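Local atomic coordinates of siderophore periplasmic binding protein (Thermobifida fusca, PDB entry 5DH0), a protein that probably binds ferric siderophores of the fuscachelin type outside the cell membrane and hands them on for uptake into the cell. Residues A[109-114]-A[132-137]; A[218-223]-A[240-245]; A[283-288]-A[295-300]. One frame throughout, in Å; residues are numbered along the deposited sequence.

Contact 1 (A[109-114]-A[132-137]); sequences GGVRVE and TVFFDF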
# COMPACT_ATOMS: atom_id res chain seq x y z
N GLY A 109 -36.04 -16.57 -1.76
CA GLY A 109 -34.60 -16.74 -1.76
C GLY A 109 -33.82 -15.79 -2.68
O GLY A 109 -34.39 -15.16 -3.58
N GLY A 110 -32.52 -15.69 -2.44
CA GLY A 110 -31.61 -15.00 -3.34
C GLY A 110 -31.06 -15.90 -4.45
O GLY A 110 -30.86 -17.09 -4.25
N VAL A 111 -30.81 -15.31 -5.61
CA VAL A 111 -30.20 -16.03 -6.73
C VAL A 111 -29.01 -15.25 -7.29
O VAL A 111 -29.16 -14.10 -7.68
CB VAL A 111 -31.20 -16.26 -7.89
CG1 VAL A 111 -30.50 -16.88 -9.08
CG2 VAL A 111 -32.34 -17.14 -7.46
N ARG A 112 -27.83 -15.88 -7.33
CA ARG A 112 -26.71 -15.26 -8.03
C ARG A 112 -27.10 -14.96 -9.48
O ARG A 112 -27.61 -15.83 -10.19
CB ARG A 112 -25.47 -16.16 -7.97
CG ARG A 112 -24.84 -16.20 -6.58
CD ARG A 112 -23.89 -17.37 -6.42
NE ARG A 112 -23.42 -17.48 -5.05
CZ ARG A 112 -24.09 -18.13 -4.10
NH1 ARG A 112 -25.25 -18.71 -4.37
NH2 ARG A 112 -23.61 -18.18 -2.87
N VAL A 113 -26.89 -13.72 -9.92
CA VAL A 113 -27.38 -13.28 -11.23
C VAL A 113 -26.85 -14.15 -12.39
O VAL A 113 -27.50 -14.25 -13.42
CB VAL A 113 -27.04 -11.78 -11.47
CG1 VAL A 113 -25.55 -11.58 -11.68
CG2 VAL A 113 -27.85 -11.20 -12.63
N GLU A 114 -25.70 -14.79 -12.20
CA GLU A 114 -25.15 -15.67 -13.23
C GLU A 114 -26.03 -16.91 -13.45
O GLU A 114 -26.00 -17.51 -14.53
CB GLU A 114 -23.72 -16.11 -12.87
CG GLU A 114 -23.62 -17.01 -11.65
CD GLU A 114 -22.88 -16.36 -10.49
OE1 GLU A 114 -23.09 -15.14 -10.26
OE2 GLU A 114 -22.10 -17.07 -9.80
N THR A 132 -43.59 -18.07 -5.63
CA THR A 132 -42.15 -18.10 -5.44
C THR A 132 -41.47 -16.79 -5.81
O THR A 132 -41.61 -16.30 -6.93
CB THR A 132 -41.52 -19.24 -6.25
OG1 THR A 132 -42.13 -20.48 -5.87
CG2 THR A 132 -40.02 -19.31 -5.99
N VAL A 133 -40.73 -16.22 -4.85
CA VAL A 133 -40.05 -14.94 -5.06
C VAL A 133 -38.54 -15.07 -4.97
O VAL A 133 -37.99 -15.31 -3.89
CB VAL A 133 -40.48 -13.88 -4.03
CG1 VAL A 133 -39.69 -12.59 -4.23
CG2 VAL A 133 -41.96 -13.61 -4.15
N PHE A 134 -37.88 -14.90 -6.12
CA PHE A 134 -36.43 -14.86 -6.24
C PHE A 134 -35.91 -13.46 -6.61
O PHE A 134 -36.44 -12.82 -7.52
CB PHE A 134 -35.96 -15.85 -7.31
CG PHE A 134 -36.08 -17.29 -6.92
CD1 PHE A 134 -35.55 -17.75 -5.72
CD2 PHE A 134 -36.67 -18.20 -7.78
CE1 PHE A 134 -35.65 -19.09 -5.37
CE2 PHE A 134 -36.76 -19.54 -7.45
CZ PHE A 134 -36.25 -19.99 -6.24
N PHE A 135 -34.86 -13.00 -5.93
CA PHE A 135 -34.15 -11.80 -6.36
C PHE A 135 -32.72 -12.12 -6.78
O PHE A 135 -31.95 -12.72 -6.02
CB PHE A 135 -34.14 -10.74 -5.28
CG PHE A 135 -35.47 -10.10 -5.06
CD1 PHE A 135 -36.26 -10.49 -4.00
CD2 PHE A 135 -35.94 -9.13 -5.91
CE1 PHE A 135 -37.49 -9.91 -3.79
CE2 PHE A 135 -37.17 -8.55 -5.71
CZ PHE A 135 -37.95 -8.96 -4.65
N ASP A 136 -32.37 -11.71 -7.99
CA ASP A 136 -31.00 -11.80 -8.47
C ASP A 136 -30.13 -10.77 -7.78
O ASP A 136 -30.56 -9.66 -7.48
CB ASP A 136 -30.93 -11.59 -9.98
CG ASP A 136 -31.65 -12.66 -10.76
OD1 ASP A 136 -31.22 -13.83 -10.70
OD2 ASP A 136 -32.64 -12.34 -11.45
N PHE A 137 -28.89 -11.15 -7.52
CA PHE A 137 -27.92 -10.20 -7.01
C PHE A 137 -26.59 -10.47 -7.67
O PHE A 137 -26.29 -11.59 -8.06
CB PHE A 137 -27.79 -10.29 -5.49
CG PHE A 137 -27.23 -11.60 -5.00
CD1 PHE A 137 -25.88 -11.73 -4.72
CD2 PHE A 137 -28.07 -12.70 -4.81
CE1 PHE A 137 -25.36 -12.94 -4.27
CE2 PHE A 137 -27.55 -13.91 -4.36
CZ PHE A 137 -26.20 -14.03 -4.09
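Val111 O is gripped by two neighbouring residues of the opposite strand. Phe137 N donates a hydrogen bond to it at 3.0 Å. The CA-H of Asp136 approaches the same oxygen, with CA 3.0 Å away. Val111 N donates to Phe135 O at 2.9 Å. Gly109 N to Val133 O, Phe135 N to Gly109 O and Val113 N to Phe137 O complete the bonds, the last from just beyond the strand. In the parallel sheet, strand 109-112 borders 132-137, an outermost strand within this chain, and helix 116-126 connects them along the chain in a beta-alpha-beta crossover. On the helix 116-126 side, Val111 CG2 meets Phe134 CD1 at 3.7 Å. Gly109 O lies at the edge of the Phe134 ring, near its plane. Val111 and Asp136 run side by side, CG1 to OD1 3.5 Å, while Asp136 OD2 is hydrogen-bonded to His116 ND1. The ring of Phe137 turns back over strand 109-112 because its CG sits between the backbone N and the carbonyl carbon (chi1 65°). One ring face takes Arg112 CA in a CH-pi contact, 4.3 Å from the centroid. Arg112 CG touches Phe137 CZ, and Arg112 NH1 forms a salt bridge with Glu49.

Contact 2 (A[218-223]-A[240-245]); sequences QSKAQQ and ELSDAD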
# COMPACT_ATOMS: atom_id res chain seq x y z
N GLN A 218 -6.67 -0.57 2.43
CA GLN A 218 -6.35 -1.97 2.73
C GLN A 218 -5.04 -2.41 2.07
O GLN A 218 -4.53 -1.74 1.18
CB GLN A 218 -7.50 -2.92 2.33
CG GLN A 218 -8.81 -2.59 3.03
CD GLN A 218 -9.95 -3.56 2.71
OE1 GLN A 218 -9.93 -4.71 3.14
NE2 GLN A 218 -10.93 -3.09 1.95
N SER A 219 -4.52 -3.54 2.54
CA SER A 219 -3.23 -4.09 2.14
C SER A 219 -3.03 -4.39 0.64
O SER A 219 -3.96 -4.77 -0.07
CB SER A 219 -2.99 -5.38 2.93
OG SER A 219 -1.87 -6.05 2.41
N LYS A 220 -1.79 -4.23 0.17
CA LYS A 220 -1.37 -4.69 -1.16
C LYS A 220 -1.67 -6.18 -1.42
O LYS A 220 -1.67 -6.63 -2.57
CB LYS A 220 0.13 -4.50 -1.34
CG LYS A 220 0.90 -5.51 -0.52
CD LYS A 220 2.39 -5.38 -0.57
CE LYS A 220 2.97 -6.31 0.49
NZ LYS A 220 4.44 -6.21 0.62
N ALA A 221 -1.90 -6.95 -0.35
CA ALA A 221 -2.14 -8.38 -0.50
C ALA A 221 -3.43 -8.66 -1.27
O ALA A 221 -3.55 -9.71 -1.89
CB ALA A 221 -2.18 -9.05 0.87
N GLN A 222 -4.39 -7.74 -1.23
CA GLN A 222 -5.59 -7.86 -2.07
C GLN A 222 -5.32 -7.85 -3.56
O GLN A 222 -6.06 -8.46 -4.33
CB GLN A 222 -6.58 -6.72 -1.83
CG GLN A 222 -6.97 -6.49 -0.42
CD GLN A 222 -7.89 -5.32 -0.33
OE1 GLN A 222 -7.53 -4.22 -0.74
NE2 GLN A 222 -9.10 -5.55 0.21
N GLN A 223 -4.30 -7.12 -3.99
CA GLN A 223 -4.15 -6.84 -5.41
C GLN A 223 -4.14 -8.05 -6.37
O GLN A 223 -4.79 -7.99 -7.42
CB GLN A 223 -2.89 -6.00 -5.62
CG GLN A 223 -3.05 -4.59 -5.04
CD GLN A 223 -4.38 -3.94 -5.47
OE1 GLN A 223 -5.35 -3.89 -4.70
NE2 GLN A 223 -4.42 -3.44 -6.70
N GLU A 240 3.36 -11.02 2.88
CA GLU A 240 2.64 -10.09 2.00
C GLU A 240 1.72 -9.17 2.82
O GLU A 240 1.25 -8.15 2.33
CB GLU A 240 1.82 -10.84 0.95
CG GLU A 240 2.68 -11.66 -0.01
CD GLU A 240 3.40 -10.80 -1.04
OE1 GLU A 240 2.98 -9.64 -1.27
OE2 GLU A 240 4.38 -11.31 -1.63
N LEU A 241 1.48 -9.55 4.06
CA LEU A 241 0.66 -8.75 4.96
C LEU A 241 1.48 -7.75 5.76
O LEU A 241 0.98 -7.12 6.69
CB LEU A 241 -0.11 -9.66 5.91
CG LEU A 241 -1.19 -10.45 5.19
CD1 LEU A 241 -1.73 -11.55 6.08
CD2 LEU A 241 -2.27 -9.47 4.80
N SER A 242 2.75 -7.61 5.39
CA SER A 242 3.67 -6.78 6.17
C SER A 242 3.27 -5.30 6.22
O SER A 242 3.61 -4.59 7.16
CB SER A 242 5.10 -6.92 5.62
OG SER A 242 5.17 -6.39 4.30
N ASP A 243 2.53 -4.82 5.21
CA ASP A 243 2.12 -3.41 5.21
C ASP A 243 0.86 -3.12 6.03
O ASP A 243 0.48 -1.98 6.19
CB ASP A 243 1.90 -2.90 3.78
CG ASP A 243 0.77 -3.63 3.06
OD1 ASP A 243 0.57 -4.84 3.35
OD2 ASP A 243 0.12 -3.01 2.18
N ALA A 244 0.22 -4.16 6.55
CA ALA A 244 -1.00 -3.96 7.34
C ALA A 244 -0.67 -3.48 8.76
O ALA A 244 0.19 -4.03 9.45
CB ALA A 244 -1.80 -5.25 7.39
N ASP A 245 -1.37 -2.45 9.21
CA ASP A 245 -1.23 -1.97 10.58
C ASP A 245 -2.19 -2.72 11.49
O ASP A 245 -1.94 -2.91 12.67
CB ASP A 245 -1.52 -0.46 10.65
CG ASP A 245 -0.65 0.36 9.70
OD1 ASP A 245 0.57 0.08 9.60
OD2 ASP A 245 -1.18 1.28 9.05
O HOH W 1 6.16 -7.80 1.55
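An ST turn at Ser219 meets a type I beta turn, Leu241 to Ala244, and the carboxylate of Asp243 fastens the two together. Ser219 OG accepts from Ala221 N at 2.9 Å, and this bond defines the ST turn. The same hydroxyl donates to Asp243 OD1, also at 2.9 Å. It therefore acts as acceptor and donor at once. The other carboxylate oxygen, Asp243 OD2, takes the backbone N of Lys220 at 3.0 Å, in a nearly straight bond (171°). Both oxygens use their syn lone pairs, so two separate donors fix the rotation of the carboxylate. Asp243 CG lies between its own backbone N and carbonyl carbon (chi1 63°), which brings the group up against Ser219 and Lys220.

The long side chain of Lys220 is extended beyond CG and runs across Glu240 at about a right angle. Its CE comes to 3.1 Å from Glu240 O. Lys220 NZ stays 4.2 Å from Glu240 OE1, beyond a salt bridge. NZ instead donates a hydrogen bond to Thr83 O of the second subunit. A water near NZ is doubtfully close. The lysine thus reaches the second subunit of the assembly. Beside the turn, Ala221 CB rests against Leu241 CD2 at 4.0 Å.

Segment 218-223 leaves strand 217-218 of the mixed sheet through a 3-10 turn, and segment 240-245 leads into strand 246-250. Leu241 reaches strands 187-193 and 197-201, and Ala221 O bonds the hydroxyl of Tyr233 on strand 230-234.

Contact 3 (A[283-288]-A[295-300]); sequences PLRYSA and ANIVLD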
# COMPACT_ATOMS: atom_id res chain seq x y z
N PRO A 283 -10.68 -10.20 15.98
CA PRO A 283 -11.72 -10.98 15.31
C PRO A 283 -12.74 -10.06 14.62
O PRO A 283 -12.83 -8.88 14.98
CB PRO A 283 -12.36 -11.76 16.46
CG PRO A 283 -12.10 -10.91 17.66
CD PRO A 283 -10.76 -10.27 17.44
N LEU A 284 -13.47 -10.60 13.65
CA LEU A 284 -14.53 -9.87 12.97
C LEU A 284 -15.72 -10.77 12.66
O LEU A 284 -15.65 -11.62 11.79
CB LEU A 284 -14.02 -9.25 11.67
CG LEU A 284 -15.08 -8.41 10.94
CD1 LEU A 284 -15.43 -7.16 11.75
CD2 LEU A 284 -14.63 -8.04 9.53
N ARG A 285 -16.81 -10.58 13.39
CA ARG A 285 -18.04 -11.31 13.18
C ARG A 285 -18.88 -10.73 12.03
O ARG A 285 -18.78 -9.54 11.70
CB ARG A 285 -18.87 -11.28 14.46
CG ARG A 285 -18.24 -11.98 15.63
CD ARG A 285 -18.50 -11.17 16.88
NE ARG A 285 -19.92 -10.91 17.03
CZ ARG A 285 -20.42 -9.72 17.34
NH1 ARG A 285 -19.62 -8.69 17.55
NH2 ARG A 285 -21.74 -9.58 17.46
N TYR A 286 -19.73 -11.58 11.44
CA TYR A 286 -20.65 -11.21 10.37
C TYR A 286 -19.94 -10.53 9.21
O TYR A 286 -20.51 -9.67 8.55
CB TYR A 286 -21.78 -10.33 10.91
CG TYR A 286 -22.68 -11.09 11.84
CD1 TYR A 286 -23.48 -12.13 11.37
CD2 TYR A 286 -22.72 -10.80 13.20
CE1 TYR A 286 -24.30 -12.85 12.22
CE2 TYR A 286 -23.54 -11.52 14.07
CZ TYR A 286 -24.33 -12.54 13.57
OH TYR A 286 -25.15 -13.25 14.42
N SER A 287 -18.70 -10.94 8.99
CA SER A 287 -17.89 -10.54 7.85
C SER A 287 -18.66 -10.62 6.54
O SER A 287 -18.47 -9.80 5.66
CB SER A 287 -16.64 -11.42 7.77
OG SER A 287 -15.91 -11.18 6.57
N ALA A 288 -19.52 -11.62 6.42
CA ALA A 288 -20.28 -11.83 5.19
C ALA A 288 -21.25 -10.66 4.89
O ALA A 288 -21.57 -10.39 3.74
CB ALA A 288 -21.03 -13.15 5.25
N ALA A 295 -24.18 -5.85 8.38
CA ALA A 295 -23.27 -4.80 7.95
C ALA A 295 -23.07 -3.74 9.05
O ALA A 295 -21.96 -3.23 9.23
CB ALA A 295 -23.78 -4.15 6.67
N ASN A 296 -24.11 -3.44 9.82
CA ASN A 296 -23.94 -2.50 10.93
C ASN A 296 -23.08 -3.07 12.07
O ASN A 296 -22.26 -2.37 12.65
CB ASN A 296 -25.30 -2.02 11.47
CG ASN A 296 -25.85 -0.84 10.67
OD1 ASN A 296 -25.18 0.16 10.49
ND2 ASN A 296 -27.09 -0.97 10.19
N ILE A 297 -23.25 -4.35 12.38
CA ILE A 297 -22.40 -4.99 13.40
C ILE A 297 -20.93 -4.95 12.99
O ILE A 297 -20.06 -4.69 13.81
CB ILE A 297 -22.86 -6.43 13.65
CG1 ILE A 297 -24.20 -6.38 14.39
CG2 ILE A 297 -21.80 -7.23 14.42
CD1 ILE A 297 -24.99 -7.64 14.27
N VAL A 298 -20.66 -5.14 11.70
CA VAL A 298 -19.30 -4.99 11.18
C VAL A 298 -18.74 -3.56 11.37
O VAL A 298 -17.60 -3.41 11.82
CB VAL A 298 -19.25 -5.37 9.68
CG1 VAL A 298 -17.91 -5.00 9.09
CG2 VAL A 298 -19.51 -6.85 9.51
N LEU A 299 -19.52 -2.53 11.01
CA LEU A 299 -19.15 -1.14 11.30
C LEU A 299 -18.83 -0.90 12.76
O LEU A 299 -17.87 -0.21 13.08
CB LEU A 299 -20.28 -0.18 10.91
CG LEU A 299 -20.40 0.11 9.44
CD1 LEU A 299 -21.45 1.19 9.23
CD2 LEU A 299 -19.03 0.53 8.91
N ASP A 300 -19.66 -1.44 13.65
CA ASP A 300 -19.44 -1.26 15.08
C ASP A 300 -18.10 -1.85 15.53
O ASP A 300 -17.46 -1.33 16.44
CB ASP A 300 -20.59 -1.87 15.89
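Ile297 crosses the side chain of Arg285 at about a right angle and puts its CG2 over one face of the guanidinium. The nearest approach is Ile297 CG2 to Arg285 NH2, 3.8 Å. Ile297 crosses Tyr286 obliquely: the same methyl touches Tyr286 CD2 at 3.9 Å, and Ile297 CD1 lies 4.0 Å from that ring carbon. Ile297 CG2 is anti to the backbone N, and from there it serves both partners. Arg285 bends at chi2 and chi3, which carries its planar end round to the helix.

Val298 CG2 sits against two carbonyl oxygens of the loop, Tyr286 O at 3.1 Å and Arg285 O at 3.5 Å. Val298 CG1 meets Leu284 CD1 at 4.2 Å. Were Ile297 cut back to an alanine, the guanidinium face and the Tyr286 ring would probably lose the neighbour they share, leaving a gap beside the helix.

The contact packs helix 292-307 on the loop after strand 281-284. Arg285 N bonds to Gln301 OE1, Arg285 NE weakly to Ala253 O, and Ser287 OG to Glu250 OE2. Between the segments themselves only methyl, ring, guanidinium-face and carbonyl contacts are made, so the join rests on van der Waals fit.

The contacts come in series along the chain, 1 then 2 then 3. Contact 1 belongs to the parallel sheet of the first lobe. Contact 2 lies at the strand ends of the mixed sheet of the second lobe, on the opposite side of the chain's centre; the centres of contacts 1 and 2 are about 34 Å apart. Contact 3 is nearer the middle, its centre about 24 Å from that of contact 1 and about 20 Å from that of contact 2. Strand 246-250 ties contacts 2 and 3, since it follows segment 240-245 and pairs with strand 281-284. The long helix 158-178 joins the lobes, as in other siderophore-binding proteins of this family, whose ligand probably binds between them.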